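Local coordinates for protein G/U mismatch-specific DNA glycosylase (Deinococcus radiodurans, PDB 2C2Q) that belongs to the uracil-DNA glycosylase superfamily as a mismatch-specific member, built on a largely parallel sheet packed against helices, at residues Gly32-Gly37 and Asp84-His89; Val118-Lys123 and Thr152-Leu157. The protein carries 1 engineered substitution. All coordinates share one frame; numbering follows the deposited sequence.

Interaction 1 (Gly32-Gly37 and Asp84-His89); sequences GTAPSG and DVAKRH
The carboxylate of D84 meets both G32 and P35, where the chain leaves strand 28-32, and its two oxygens do so differently. OD1 lies 2.9 Å from G32 N, but the N-H points well off it (121°), a weak hydrogen bond. OD2 has the A34-P35 peptide above it, on one side of the plane, with P35 N at 3.6 Å from D84 OD2. The first torsion (chi1 -73°) holds D84 CG beside its own backbone N, on the side where G32 carries no side chain; OD1 and G32 CA are 3.0 Å apart. The puckered P35 ring turns its CG and CD atoms to two carbonyls: CD is 3.4 Å from H89 O and 3.5 Å from A86 O. Neither oxygen has a hydrogen-bond donor in the model although both are buried; within this contact they face carbon atoms of A34 and P35, including a C-H...O contact from A34 CA to A86 O. The A34 and A86 methyl groups also touch.

V85 N to G32 O (3.0 Å) completes the parallel bridge of G32 with D84, and A86 N to T33 O (2.8 Å) extends the pairing one residue further. Beyond them the chains stay in contact as loops, without further backbone bonds between them. An acetate, probably from the crystallisation liquor, is modelled doubtfully close to D84; it may mark a pocket, as sites usually lie at the C-terminal ends of parallel strands.

The contact joins the ends of neighbouring strands 28-32 and 80-84. S36 caps the following helix 37-42 through S39 N, T33 packs on R124 of helix 123-130, and V85 reaches both that helix and P103 at the start of helix 103-113.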
# COMPACT_ATOMS: atom_id res chain seq x y z
N GLY A 32 -2.86 0.23 -2.04
CA GLY A 32 -3.75 1.29 -2.48
C GLY A 32 -5.16 0.78 -2.76
O GLY A 32 -5.46 -0.39 -2.55
N THR A 33 -6.04 1.64 -3.28
CA THR A 33 -7.39 1.17 -3.70
C THR A 33 -7.29 0.40 -5.03
O THR A 33 -7.68 -0.78 -5.14
CB THR A 33 -8.28 2.40 -3.89
OG1 THR A 33 -7.53 3.41 -4.57
CG2 THR A 33 -8.61 3.07 -2.50
N ALA A 34 -6.76 1.07 -6.04
CA ALA A 34 -6.68 0.59 -7.41
C ALA A 34 -5.75 1.52 -8.15
O ALA A 34 -5.58 2.71 -7.73
CB ALA A 34 -8.03 0.61 -8.10
N PRO A 35 -5.15 1.03 -9.21
CA PRO A 35 -4.28 1.93 -10.03
C PRO A 35 -5.16 3.01 -10.67
O PRO A 35 -6.29 2.72 -11.13
CB PRO A 35 -3.70 0.99 -11.09
CG PRO A 35 -4.90 -0.10 -11.26
CD PRO A 35 -5.26 -0.35 -9.80
N SER A 36 -4.75 4.27 -10.56
CA SER A 36 -5.33 5.30 -11.45
C SER A 36 -5.19 4.90 -12.93
O SER A 36 -4.36 4.05 -13.32
CB SER A 36 -4.66 6.71 -11.24
OG SER A 36 -3.34 6.65 -11.78
N GLY A 37 -5.94 5.58 -13.81
CA GLY A 37 -5.74 5.34 -15.25
C GLY A 37 -4.36 5.57 -15.71
O GLY A 37 -3.78 4.80 -16.48
N ASP A 84 -2.77 -3.67 -4.33
CA ASP A 84 -3.97 -2.85 -4.21
C ASP A 84 -5.16 -3.74 -3.89
O ASP A 84 -5.15 -4.92 -4.23
CB ASP A 84 -4.27 -2.16 -5.54
CG ASP A 84 -3.30 -1.01 -5.85
OD1 ASP A 84 -2.91 -0.22 -4.93
OD2 ASP A 84 -2.93 -0.77 -7.03
N VAL A 85 -6.21 -3.15 -3.35
CA VAL A 85 -7.42 -3.94 -3.07
C VAL A 85 -8.09 -4.37 -4.36
O VAL A 85 -8.64 -5.48 -4.46
CB VAL A 85 -8.38 -3.13 -2.16
CG1 VAL A 85 -9.61 -3.98 -1.76
CG2 VAL A 85 -7.63 -2.60 -0.89
N ALA A 86 -8.07 -3.50 -5.37
CA ALA A 86 -8.58 -3.81 -6.71
C ALA A 86 -7.42 -3.90 -7.73
O ALA A 86 -6.68 -2.92 -7.95
CB ALA A 86 -9.57 -2.77 -7.12
N LYS A 87 -7.25 -5.07 -8.35
CA LYS A 87 -6.10 -5.30 -9.22
C LYS A 87 -6.44 -5.38 -10.73
O LYS A 87 -5.56 -5.33 -11.56
CB LYS A 87 -5.43 -6.59 -8.80
CG LYS A 87 -4.65 -6.49 -7.49
CD LYS A 87 -3.47 -5.46 -7.54
CE LYS A 87 -2.50 -5.76 -8.67
NZ LYS A 87 -1.17 -5.04 -8.53
N ARG A 88 -7.72 -5.63 -11.03
CA ARG A 88 -8.17 -5.85 -12.41
C ARG A 88 -8.92 -4.67 -13.02
O ARG A 88 -9.42 -4.80 -14.17
CB ARG A 88 -9.12 -7.08 -12.42
CG ARG A 88 -8.41 -8.38 -11.95
CD ARG A 88 -9.30 -9.65 -12.09
NE ARG A 88 -8.59 -10.88 -11.70
CZ ARG A 88 -8.35 -11.24 -10.43
NH1 ARG A 88 -8.72 -10.46 -9.42
NH2 ARG A 88 -7.73 -12.39 -10.17
N HIS A 89 -9.04 -3.56 -12.27
CA HIS A 89 -9.75 -2.39 -12.75
C HIS A 89 -8.93 -1.17 -12.33
O HIS A 89 -8.20 -1.21 -11.35
CB HIS A 89 -11.13 -2.28 -12.08
CG HIS A 89 -12.05 -3.46 -12.34
ND1 HIS A 89 -11.96 -4.65 -11.64
CD2 HIS A 89 -13.07 -3.61 -13.22
CE1 HIS A 89 -12.89 -5.49 -12.08
NE2 HIS A 89 -13.57 -4.88 -13.05

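Interaction 2 (Val118-Lys123 and Thr152-Leu157); sequences VAFTSK and TELWVL
F120 CG stands beside its backbone N (chi1 -65°) while L154 CG is anti to its own (chi1 -160°), and these torsions bring the phenyl ring and the isobutyl group together on one face of the sheet. L154 CD2 reaches the ring at its edge, near the ring plane, 3.6 Å from F120 CE2, and the two side chains cross obliquely. The same edge borders W155 O, 3.5 Å from F120 CD2. That carbonyl also accepts F120 N, with A119 CA close by.

On the other face, A119 CB touches W155 CB (3.7 Å) and, just past the strand, L157 CD1 (3.8 Å). The indole leads away from A119 and bonds within its own strand, NE1 to E153 OE2 at 3.0 Å. The bond is almost straight (176°) and in the indole plane, though it meets OE2 on the anti side and out of the carboxylate plane; OE1 forms a salt bridge with R179, so the carboxylate links the strand to helix 171-188.

As parallel neighbours, V118 N donates to E153 O (2.8 Å), V118 O accepts W155 N, and F120 O accepts L157 N, so bonds from V118 and F120 alternate with A119, whose polar backbone atoms bond V29 and V31. Where strand 118-120 ends, S122 stands at the N-cap of helix 123-130, its OG making a weak bond to G125 N. The K123 and V156 side chains cross at about a right angle, with K123 CG 4.0 Å from V156 CG1, and the K123 amine bonds L137 O.

Helix 123-130 covers the face of F120, L154 and V156 through A126, T129 and L130, whereas L176 of helix 171-188 covers A119, W155 and L157. Strand 28-32 flanks 117-120 on its other side.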
# COMPACT_ATOMS: atom_id res chain seq x y z
N VAL A 118 1.36 -4.06 7.04
CA VAL A 118 0.52 -3.71 5.86
C VAL A 118 0.00 -2.30 6.12
O VAL A 118 -0.66 -2.08 7.13
CB VAL A 118 -0.63 -4.73 5.68
CG1 VAL A 118 -1.63 -4.24 4.53
CG2 VAL A 118 -0.02 -6.05 5.28
N ALA A 119 0.31 -1.35 5.23
CA ALA A 119 -0.13 0.04 5.45
C ALA A 119 -1.02 0.43 4.26
O ALA A 119 -0.58 0.39 3.12
CB ALA A 119 1.03 1.01 5.59
N PHE A 120 -2.31 0.64 4.53
CA PHE A 120 -3.23 1.16 3.50
C PHE A 120 -2.90 2.60 3.22
O PHE A 120 -2.70 3.41 4.15
CB PHE A 120 -4.70 1.02 3.93
CG PHE A 120 -5.11 -0.42 4.06
CD1 PHE A 120 -5.57 -1.11 2.93
CD2 PHE A 120 -4.90 -1.12 5.25
CE1 PHE A 120 -5.91 -2.46 2.98
CE2 PHE A 120 -5.25 -2.49 5.29
CZ PHE A 120 -5.75 -3.13 4.17
N THR A 121 -2.75 2.93 1.94
CA THR A 121 -2.38 4.33 1.56
C THR A 121 -3.59 5.24 1.41
O THR A 121 -3.48 6.34 0.88
CB THR A 121 -1.55 4.34 0.25
OG1 THR A 121 -2.37 3.79 -0.83
CG2 THR A 121 -0.33 3.36 0.41
N SER A 122 -4.75 4.76 1.81
CA SER A 122 -5.93 5.63 1.95
C SER A 122 -6.93 4.98 2.90
O SER A 122 -6.97 3.77 3.08
CB SER A 122 -6.60 5.88 0.59
OG SER A 122 -7.08 4.64 0.08
N LYS A 123 -7.76 5.80 3.55
CA LYS A 123 -8.90 5.23 4.27
C LYS A 123 -9.79 4.28 3.47
O LYS A 123 -10.18 3.24 3.98
CB LYS A 123 -9.72 6.37 4.85
CG LYS A 123 -8.94 7.13 5.87
CD LYS A 123 -9.95 7.67 6.90
CE LYS A 123 -9.23 8.55 7.90
NZ LYS A 123 -10.25 9.06 8.88
N THR A 152 2.13 -9.11 11.87
CA THR A 152 1.74 -8.17 10.74
C THR A 152 0.86 -7.03 11.28
O THR A 152 -0.31 -7.19 11.48
CB THR A 152 0.93 -8.89 9.60
OG1 THR A 152 1.74 -9.90 8.97
CG2 THR A 152 0.60 -7.86 8.43
N GLU A 153 1.49 -5.90 11.52
CA GLU A 153 0.80 -4.69 12.00
C GLU A 153 0.06 -4.05 10.83
O GLU A 153 0.46 -4.20 9.67
CB GLU A 153 1.84 -3.66 12.38
CG GLU A 153 2.72 -3.87 13.58
CD GLU A 153 3.77 -2.75 13.63
OE1 GLU A 153 4.94 -3.09 13.70
OE2 GLU A 153 3.45 -1.49 13.60
N LEU A 154 -0.97 -3.26 11.14
CA LEU A 154 -1.85 -2.71 10.07
C LEU A 154 -1.91 -1.21 10.30
O LEU A 154 -2.07 -0.73 11.43
CB LEU A 154 -3.20 -3.35 10.20
CG LEU A 154 -4.29 -3.45 9.12
CD1 LEU A 154 -5.24 -4.48 9.64
CD2 LEU A 154 -5.01 -2.11 8.87
N TRP A 155 -1.78 -0.44 9.22
CA TRP A 155 -1.65 1.01 9.35
C TRP A 155 -2.58 1.60 8.31
O TRP A 155 -2.87 0.95 7.27
CB TRP A 155 -0.21 1.48 9.03
CG TRP A 155 0.80 1.32 10.19
CD1 TRP A 155 1.14 0.17 10.86
CD2 TRP A 155 1.57 2.37 10.79
NE1 TRP A 155 2.10 0.43 11.81
CE2 TRP A 155 2.38 1.77 11.82
CE3 TRP A 155 1.67 3.76 10.59
CZ2 TRP A 155 3.26 2.52 12.62
CZ3 TRP A 155 2.56 4.50 11.38
CH2 TRP A 155 3.32 3.88 12.42
N VAL A 156 -3.02 2.83 8.58
CA VAL A 156 -3.89 3.54 7.63
C VAL A 156 -3.27 4.90 7.43
O VAL A 156 -2.85 5.56 8.41
CB VAL A 156 -5.35 3.62 8.13
CG1 VAL A 156 -6.21 4.51 7.21
CG2 VAL A 156 -6.01 2.22 8.22
N LEU A 157 -3.11 5.31 6.16
CA LEU A 157 -2.35 6.51 5.89
C LEU A 157 -3.18 7.51 5.12
O LEU A 157 -4.08 7.10 4.42
CB LEU A 157 -1.07 6.22 5.09
CG LEU A 157 -0.14 5.15 5.71
CD1 LEU A 157 0.93 4.71 4.63
CD2 LEU A 157 0.55 5.66 6.92

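Overall arrangement
Both contacts are buried and join strands of one sheet, but at different levels. Interaction 2 follows two strands along their length, with a regular bond ladder and apolar side chains facing helices on each side; interaction 1 begins only where strands 28-32 and 80-84 finish, and depends on a carboxylate, a proline and loop carbonyls. It buries less surface, 332 Å² against 492 Å². The two meet directly across the C-terminal strand ends: G32 CA is 3.3 Å from T121 OG1, and T33 CG2 is 3.4 Å from S122 OG. Strand 28-32 lies between the outer strand 80-84 and strand 117-120.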